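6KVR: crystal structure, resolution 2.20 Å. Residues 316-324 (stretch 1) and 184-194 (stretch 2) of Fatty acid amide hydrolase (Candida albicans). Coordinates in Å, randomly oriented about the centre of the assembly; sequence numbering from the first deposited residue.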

# COMPACT_ATOMS: atom_id res chain seq x y z
N GLU A 316 -19.48 -6.96 2.32
CA GLU A 316 -20.15 -7.38 3.54
C GLU A 316 -19.21 -7.76 4.68
O GLU A 316 -19.56 -7.55 5.84
CB GLU A 316 -21.06 -8.58 3.24
CG GLU A 316 -22.05 -8.31 2.13
CD GLU A 316 -23.44 -8.85 2.44
OE1 GLU A 316 -23.95 -8.58 3.56
OE2 GLU A 316 -24.02 -9.53 1.56
N GLY A 317 -18.04 -8.33 4.39
CA GLY A 317 -17.11 -8.64 5.46
C GLY A 317 -16.36 -7.43 5.99
O GLY A 317 -15.94 -7.44 7.15
N LYS A 318 -16.19 -6.40 5.17
CA LYS A 318 -15.55 -5.15 5.56
C LYS A 318 -14.22 -5.37 6.29
O LYS A 318 -14.09 -5.03 7.46
CB LYS A 318 -16.49 -4.33 6.43
CG LYS A 318 -17.81 -3.88 5.77
CD LYS A 318 -18.80 -3.40 6.84
CE LYS A 318 -20.15 -3.02 6.27
NZ LYS A 318 -20.12 -1.75 5.49
N PRO A 319 -13.22 -5.96 5.62
CA PRO A 319 -12.00 -6.36 6.33
C PRO A 319 -11.24 -5.20 6.97
O PRO A 319 -10.56 -5.41 7.98
CB PRO A 319 -11.16 -7.03 5.24
CG PRO A 319 -11.65 -6.43 3.98
CD PRO A 319 -13.11 -6.20 4.17
N TRP A 320 -11.32 -3.99 6.40
CA TRP A 320 -10.66 -2.84 7.00
C TRP A 320 -11.13 -2.60 8.42
O TRP A 320 -10.41 -1.97 9.20
CB TRP A 320 -10.88 -1.57 6.15
CG TRP A 320 -12.31 -1.26 5.93
CD1 TRP A 320 -13.11 -0.46 6.69
CD2 TRP A 320 -13.15 -1.78 4.88
NE1 TRP A 320 -14.39 -0.44 6.18
CE2 TRP A 320 -14.44 -1.24 5.07
CE3 TRP A 320 -12.92 -2.64 3.80
CZ2 TRP A 320 -15.50 -1.53 4.21
CZ3 TRP A 320 -13.99 -2.93 2.94
CH2 TRP A 320 -15.26 -2.38 3.16
N GLU A 321 -12.31 -3.10 8.80
CA GLU A 321 -12.79 -2.91 10.16
C GLU A 321 -12.03 -3.73 11.19
O GLU A 321 -12.07 -3.40 12.38
CB GLU A 321 -14.29 -3.21 10.22
CG GLU A 321 -15.12 -2.08 9.64
CD GLU A 321 -16.62 -2.23 9.88
OE1 GLU A 321 -17.05 -3.23 10.50
OE2 GLU A 321 -17.37 -1.34 9.42
N SER A 322 -11.32 -4.79 10.78
CA SER A 322 -10.49 -5.55 11.71
C SER A 322 -9.04 -5.70 11.27
O SER A 322 -8.22 -6.17 12.06
CB SER A 322 -11.09 -6.95 11.96
OG SER A 322 -11.68 -7.50 10.80
N ASP A 323 -8.69 -5.29 10.05
CA ASP A 323 -7.33 -5.34 9.54
C ASP A 323 -7.04 -3.99 8.91
O ASP A 323 -7.60 -3.65 7.85
CB ASP A 323 -7.15 -6.48 8.53
CG ASP A 323 -5.81 -6.44 7.79
OD1 ASP A 323 -4.89 -5.67 8.18
OD2 ASP A 323 -5.67 -7.22 6.81
N SER A 324 -6.18 -3.21 9.57
CA SER A 324 -5.92 -1.84 9.16
C SER A 324 -5.25 -1.77 7.79
O SER A 324 -5.40 -0.76 7.08
CB SER A 324 -5.06 -1.15 10.21
OG SER A 324 -4.92 0.22 9.89
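Stretch 2, residues 184-194: GVTTSILEKLG

Stretch 2, largely helical, lays Val-185, Ile-189 and Leu-193 along the irregular backbone of stretch 1, in a small, purely van der Waals contact without a hydrogen bond between the two segments. The area buried, both sides summed, is 293 Å², and the touching residues lie at least 123 positions apart in the same chain.

The helix of stretch 2 follows Gly-184, which occupies the N-cap position, and its backbone angles stay close to the helical values from Val-185 until Gly-194, the first residue to leave them. Regular i to i+4 bonds hold it, from Ser-188 N to Gly-184 O (3.0 Å) through Ile-189 N to Val-185 O (3.0 Å) and on to Leu-193 N to Ile-189 O (3.0 Å). Gly-194 leaves the helix with a phi of 113° in a Schellman motif, and its N donates to Glu-191 O at 2.8 Å; at these angles a CB would be jammed against the carbonyl oxygen of the preceding residue.

Stretch 1 is less regular. A weakly bonded helix that begins earlier in the chain reaches Glu-316 and Gly-317, Lys-318 breaks away with positive phi (49°), and Pro-319 to Glu-321 form a short 3-10 segment. The turn is closed by Glu-321 N to Lys-318 O (2.9 Å) and by two bonds to one carbonyl, Ser-322 N to Pro-319 O (3.0 Å) and Asp-323 N to Pro-319 O (2.8 Å).

The two chains run in opposite directions through the contact: Leu-193 meets the beginning of stretch 1, Ile-189 its middle and Val-185 its later part. The approach is closer at Gly-317, whose CA lies 5.5 Å from the CA of Ile-189, than farther along, where the CA atoms of Ser-322 and Val-185 are 7.2 Å apart.

Gly-317 makes the closer approach possible. Its CA rests 3.7 Å from CG2 of Ile-189, and a CB built at ideal geometry would point toward the helix and come within 2.4 Å of that same methyl, a clash. The absence of a side chain thus lets the helix settle directly on the backbone. Ile-189, with chi1 near -75° and chi2 near 173°, also reaches Pro-319, where its CD1 lies 3.8 Å from Pro-319 CA and 3.8 Å from Pro-319 CB, the latter an apolar side-chain contact.

Four residues after Ile-189, Leu-193 packs against the start of stretch 1. Its CD2 is 3.7 Å from CB of Glu-316, so the aliphatic base of an otherwise exposed acidic side chain supplies the contact, and Leu-193 CD2 is 4.3 Å from Gly-317 N. One turn before Ile-189, Val-185 CG1 lies 4.0 Å from Ser-322 OG, and both CG1 and CG2 of Val-185 lie 4.3 Å from Asp-323 CB. The carboxylate oxygens of Asp-323 are hydrogen-bonded just outside the stretches.

Lys-318 and Trp-320 point their CA-to-CB bonds away from the helix and make no contact with it.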

# COMPACT_ATOMS: atom_id res chain seq x y z
N GLY A 184 -7.90 -16.42 11.83
CA GLY A 184 -7.35 -15.26 11.17
C GLY A 184 -8.47 -14.41 10.61
O GLY A 184 -9.64 -14.79 10.62
N VAL A 185 -8.10 -13.23 10.08
CA VAL A 185 -9.13 -12.28 9.65
C VAL A 185 -10.00 -12.88 8.55
O VAL A 185 -11.23 -12.80 8.60
CB VAL A 185 -8.49 -10.95 9.21
CG1 VAL A 185 -9.56 -10.05 8.64
CG2 VAL A 185 -7.80 -10.26 10.39
N THR A 186 -9.37 -13.48 7.54
CA THR A 186 -10.16 -13.95 6.41
C THR A 186 -11.09 -15.09 6.82
O THR A 186 -12.27 -15.11 6.43
CB THR A 186 -9.22 -14.36 5.27
OG1 THR A 186 -8.79 -13.18 4.59
CG2 THR A 186 -9.94 -15.28 4.25
N THR A 187 -10.62 -16.03 7.63
CA THR A 187 -11.48 -17.12 8.04
C THR A 187 -12.65 -16.63 8.89
O THR A 187 -13.78 -17.11 8.73
CB THR A 187 -10.67 -18.18 8.78
OG1 THR A 187 -9.74 -18.78 7.87
CG2 THR A 187 -11.58 -19.26 9.34
N SER A 188 -12.42 -15.69 9.80
CA SER A 188 -13.54 -15.27 10.63
C SER A 188 -14.52 -14.43 9.84
O SER A 188 -15.71 -14.42 10.15
CB SER A 188 -13.09 -14.55 11.90
OG SER A 188 -12.54 -13.30 11.64
N ILE A 189 -14.08 -13.76 8.77
CA ILE A 189 -15.05 -13.12 7.90
C ILE A 189 -15.90 -14.17 7.18
O ILE A 189 -17.11 -14.01 7.04
CB ILE A 189 -14.35 -12.18 6.91
CG1 ILE A 189 -13.90 -10.90 7.62
CG2 ILE A 189 -15.27 -11.85 5.71
CD1 ILE A 189 -13.06 -10.01 6.73
N LEU A 190 -15.28 -15.27 6.73
CA LEU A 190 -16.04 -16.27 5.98
C LEU A 190 -17.10 -16.92 6.85
O LEU A 190 -18.24 -17.11 6.40
CB LEU A 190 -15.10 -17.33 5.39
CG LEU A 190 -14.23 -16.81 4.24
CD1 LEU A 190 -13.33 -17.91 3.71
CD2 LEU A 190 -15.11 -16.23 3.12
N GLU A 191 -16.76 -17.22 8.11
CA GLU A 191 -17.73 -17.78 9.04
C GLU A 191 -18.89 -16.82 9.29
O GLU A 191 -20.06 -17.22 9.24
CB GLU A 191 -17.05 -18.13 10.36
CG GLU A 191 -17.96 -18.81 11.35
CD GLU A 191 -17.30 -19.00 12.71
OE1 GLU A 191 -17.78 -19.86 13.49
OE2 GLU A 191 -16.33 -18.28 13.03
N LYS A 192 -18.59 -15.55 9.57
CA LYS A 192 -19.67 -14.58 9.78
C LYS A 192 -20.59 -14.49 8.56
O LYS A 192 -21.81 -14.31 8.71
CB LYS A 192 -19.09 -13.20 10.12
CG LYS A 192 -18.31 -13.18 11.45
CD LYS A 192 -17.76 -11.79 11.79
CE LYS A 192 -16.93 -11.83 13.08
NZ LYS A 192 -16.12 -10.58 13.28
N LEU A 193 -20.05 -14.63 7.36
CA LEU A 193 -20.86 -14.64 6.15
C LEU A 193 -21.66 -15.94 5.98
O LEU A 193 -22.51 -16.02 5.08
CB LEU A 193 -19.98 -14.40 4.93
CG LEU A 193 -19.31 -13.02 4.83
CD1 LEU A 193 -18.25 -12.99 3.74
CD2 LEU A 193 -20.34 -11.93 4.57
N GLY A 194 -21.39 -16.96 6.79
CA GLY A 194 -22.18 -18.18 6.78
C GLY A 194 -21.48 -19.42 6.29
O GLY A 194 -22.12 -20.48 6.25